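Local coordinates for Non-structural protein (Porcine reproductive and respiratory syndrome virus, PDB 3IFU) that acts, as the Nsp1alpha leader-protease part of the viral polyprotein, as a zinc-finger-bearing papain-like cysteine protease, and probably suppresses host interferon-beta production, at the interface of chains A and B. Sequence-based numbering; all coordinates share one arbitrary frame. Chains: chain A/B, Non-structural protein.

The interface of chains A and B. Residues chain A 29, 82, 86, 94-95; chain B 136, 162-163.
B:Leu162 is extended (psi 136°) and the loop bends at B:Pro163 (psi 70°), bringing both residues against A:Phe94 and A:Gln95, the first residues of helix 94-108 of chain A. A:Phe82 and A:Arg86 of helix 81-87 and the loop residue A:Leu29 complete the chain A side of the patch. The helical residues belong to the papain-like protease alpha region, and A:Leu29 to the N-terminal zinc finger. The patch is one part of a two-fold interface between identical chains, so its twin occurs with the chains exchanged. The structure alone does not show whether this dimer is the biological one.

B:Leu162 points one methyl, CD1, at the face of the A:Phe94 ring, 3.8 Å from its centre, as a CH-pi contact. The methyl is displaced toward the ring edge that carries CE2. CG of A:Phe94 lies anti to its own backbone N (chi1 -178°), which directs the ring toward helix 81-87 and leaves a face turned to B:Leu162. The same CD1 lies 4.0 Å from NE of A:Arg86, whose bent chain passes it in the opposite direction, and also touches CE1 of A:Phe82. Within chain A, the ring atom CD1 of A:Phe94 lies over one face of the A:Arg86 guanidinium, toward its rim, with the two planes strongly tilted.

B:Pro163 brings its CD to within 3.7 Å of CD2 of A:Phe94. Its CG meets CG of A:Gln95 at 3.3 Å, aliphatic against aliphatic. The two side chains pass in opposite directions, and the A:Gln95 chain is extended beyond CG. CD1 of A:Leu29 lies 3.6 Å from the carbonyl O of B:Pro163 and also reaches its ring atom CG.

Farther along, B:Pro136 lays CB over the centre of the A:Phe82 ring, 4.3 Å above its plane. A:Arg86 CB lies over the opposite face, toward the rim.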
ATOM      1  N   LEU A  29       5.946  -1.225 -14.593  1.00 48.65           N
ATOM      2  CA  LEU A  29       5.860  -1.375 -13.141  1.00 46.99           C
ATOM      3  C   LEU A  29       6.998  -2.200 -12.534  1.00 48.07           C
ATOM      4  O   LEU A  29       6.872  -2.726 -11.427  1.00 48.23           O
ATOM      5  CB  LEU A  29       4.512  -1.997 -12.771  1.00 44.54           C
ATOM      6  CG  LEU A  29       3.313  -1.291 -13.409  1.00 45.91           C
ATOM      7  CD1 LEU A  29       2.042  -2.123 -13.265  1.00 44.01           C
ATOM      8  CD2 LEU A  29       3.156   0.074 -12.766  1.00 46.17           C
ATOM      9  N   PHE A  82       2.161   6.958  -7.950  1.00 36.62           N
ATOM     10  CA  PHE A  82       1.544   5.659  -7.718  1.00 36.94           C
ATOM     11  C   PHE A  82       0.304   5.697  -6.809  1.00 36.52           C
ATOM     12  O   PHE A  82      -0.739   5.150  -7.167  1.00 40.16           O
ATOM     13  CB  PHE A  82       2.564   4.665  -7.147  1.00 38.03           C
ATOM     14  CG  PHE A  82       1.986   3.312  -6.875  1.00 37.46           C
ATOM     15  CD1 PHE A  82       1.624   2.473  -7.925  1.00 37.97           C
ATOM     16  CD2 PHE A  82       1.723   2.904  -5.574  1.00 37.53           C
ATOM     17  CE1 PHE A  82       0.999   1.249  -7.684  1.00 35.92           C
ATOM     18  CE2 PHE A  82       1.099   1.683  -5.325  1.00 36.87           C
ATOM     19  CZ  PHE A  82       0.736   0.856  -6.386  1.00 37.06           C
ATOM     20  N   ARG A  86      -3.352   4.473  -7.937  1.00 39.74           N
ATOM     21  CA  ARG A  86      -4.003   3.304  -7.353  1.00 42.45           C
ATOM     22  C   ARG A  86      -5.350   3.595  -6.720  1.00 42.17           C
ATOM     23  O   ARG A  86      -6.292   2.824  -6.886  1.00 42.96           O
ATOM     24  CB  ARG A  86      -3.141   2.630  -6.289  1.00 44.41           C
ATOM     25  CG  ARG A  86      -3.659   1.229  -5.959  1.00 47.45           C
ATOM     26  CD  ARG A  86      -3.093   0.232  -6.962  1.00 53.36           C
ATOM     27  NE  ARG A  86      -4.038  -0.742  -7.518  1.00 56.29           N
ATOM     28  CZ  ARG A  86      -5.154  -0.432  -8.170  1.00 56.05           C
ATOM     29  NH1 ARG A  86      -5.502   0.835  -8.343  1.00 56.94           N
ATOM     30  NH2 ARG A  86      -5.898  -1.390  -8.704  1.00 54.72           N
ATOM     31  N   PHE A  94      -6.099   0.151 -14.099  1.00 54.18           N
ATOM     32  CA  PHE A  94      -4.863   0.701 -13.539  1.00 51.52           C
ATOM     33  C   PHE A  94      -3.760   1.197 -14.480  1.00 50.38           C
ATOM     34  O   PHE A  94      -3.259   2.303 -14.296  1.00 48.56           O
ATOM     35  CB  PHE A  94      -4.228  -0.289 -12.560  1.00 48.88           C
ATOM     36  CG  PHE A  94      -2.984   0.239 -11.907  1.00 45.43           C
ATOM     37  CD1 PHE A  94      -3.073   1.132 -10.845  1.00 43.15           C
ATOM     38  CD2 PHE A  94      -1.726  -0.102 -12.397  1.00 44.65           C
ATOM     39  CE1 PHE A  94      -1.940   1.677 -10.282  1.00 41.63           C
ATOM     40  CE2 PHE A  94      -0.575   0.443 -11.836  1.00 45.49           C
ATOM     41  CZ  PHE A  94      -0.684   1.336 -10.776  1.00 43.44           C
ATOM     42  N   GLN A  95      -3.354   0.389 -15.456  1.00 50.24           N
ATOM     43  CA  GLN A  95      -2.286   0.811 -16.365  1.00 53.10           C
ATOM     44  C   GLN A  95      -2.603   2.136 -17.038  1.00 52.56           C
ATOM     45  O   GLN A  95      -1.800   3.063 -17.024  1.00 51.10           O
ATOM     46  CB  GLN A  95      -2.027  -0.248 -17.437  1.00 54.42           C
ATOM     47  CG  GLN A  95      -1.445  -1.537 -16.893  1.00 60.47           C
ATOM     48  CD  GLN A  95      -1.133  -2.541 -17.987  1.00 62.86           C
ATOM     49  OE1 GLN A  95      -2.026  -2.977 -18.718  1.00 62.58           O
ATOM     50  NE2 GLN A  95       0.142  -2.916 -18.105  1.00 62.56           N
TER
ATOM     51  N   PRO B 136       5.467  -2.612  -6.108  1.00 43.19           N
ATOM     52  CA  PRO B 136       4.894  -1.462  -5.403  1.00 42.29           C
ATOM     53  C   PRO B 136       3.486  -1.732  -4.878  1.00 42.27           C
ATOM     54  O   PRO B 136       2.797  -2.638  -5.349  1.00 41.71           O
ATOM     55  CB  PRO B 136       4.908  -0.382  -6.469  1.00 41.74           C
ATOM     56  CG  PRO B 136       4.560  -1.175  -7.710  1.00 42.99           C
ATOM     57  CD  PRO B 136       5.418  -2.420  -7.571  1.00 41.77           C
ATOM     58  N   LEU B 162      -2.247  -5.946  -9.256  1.00 40.95           N
ATOM     59  CA  LEU B 162      -1.511  -5.044 -10.128  1.00 43.90           C
ATOM     60  C   LEU B 162      -1.162  -5.765 -11.441  1.00 44.61           C
ATOM     61  O   LEU B 162      -0.757  -6.930 -11.430  1.00 46.86           O
ATOM     62  CB  LEU B 162      -0.239  -4.606  -9.395  1.00 43.29           C
ATOM     63  CG  LEU B 162       0.339  -3.198  -9.476  1.00 42.31           C
ATOM     64  CD1 LEU B 162      -0.733  -2.150  -9.248  1.00 42.60           C
ATOM     65  CD2 LEU B 162       1.424  -3.073  -8.424  1.00 39.64           C
ATOM     66  N   PRO B 163      -1.338  -5.093 -12.592  1.00 45.47           N
ATOM     67  CA  PRO B 163      -1.020  -5.722 -13.885  1.00 45.91           C
ATOM     68  C   PRO B 163       0.490  -5.876 -14.113  1.00 47.41           C
ATOM     69  O   PRO B 163       1.072  -5.200 -14.963  1.00 47.71           O
ATOM     70  CB  PRO B 163      -1.673  -4.780 -14.893  1.00 44.19           C
ATOM     71  CG  PRO B 163      -1.609  -3.451 -14.205  1.00 44.27           C
ATOM     72  CD  PRO B 163      -1.987  -3.785 -12.786  1.00 45.24           C
TER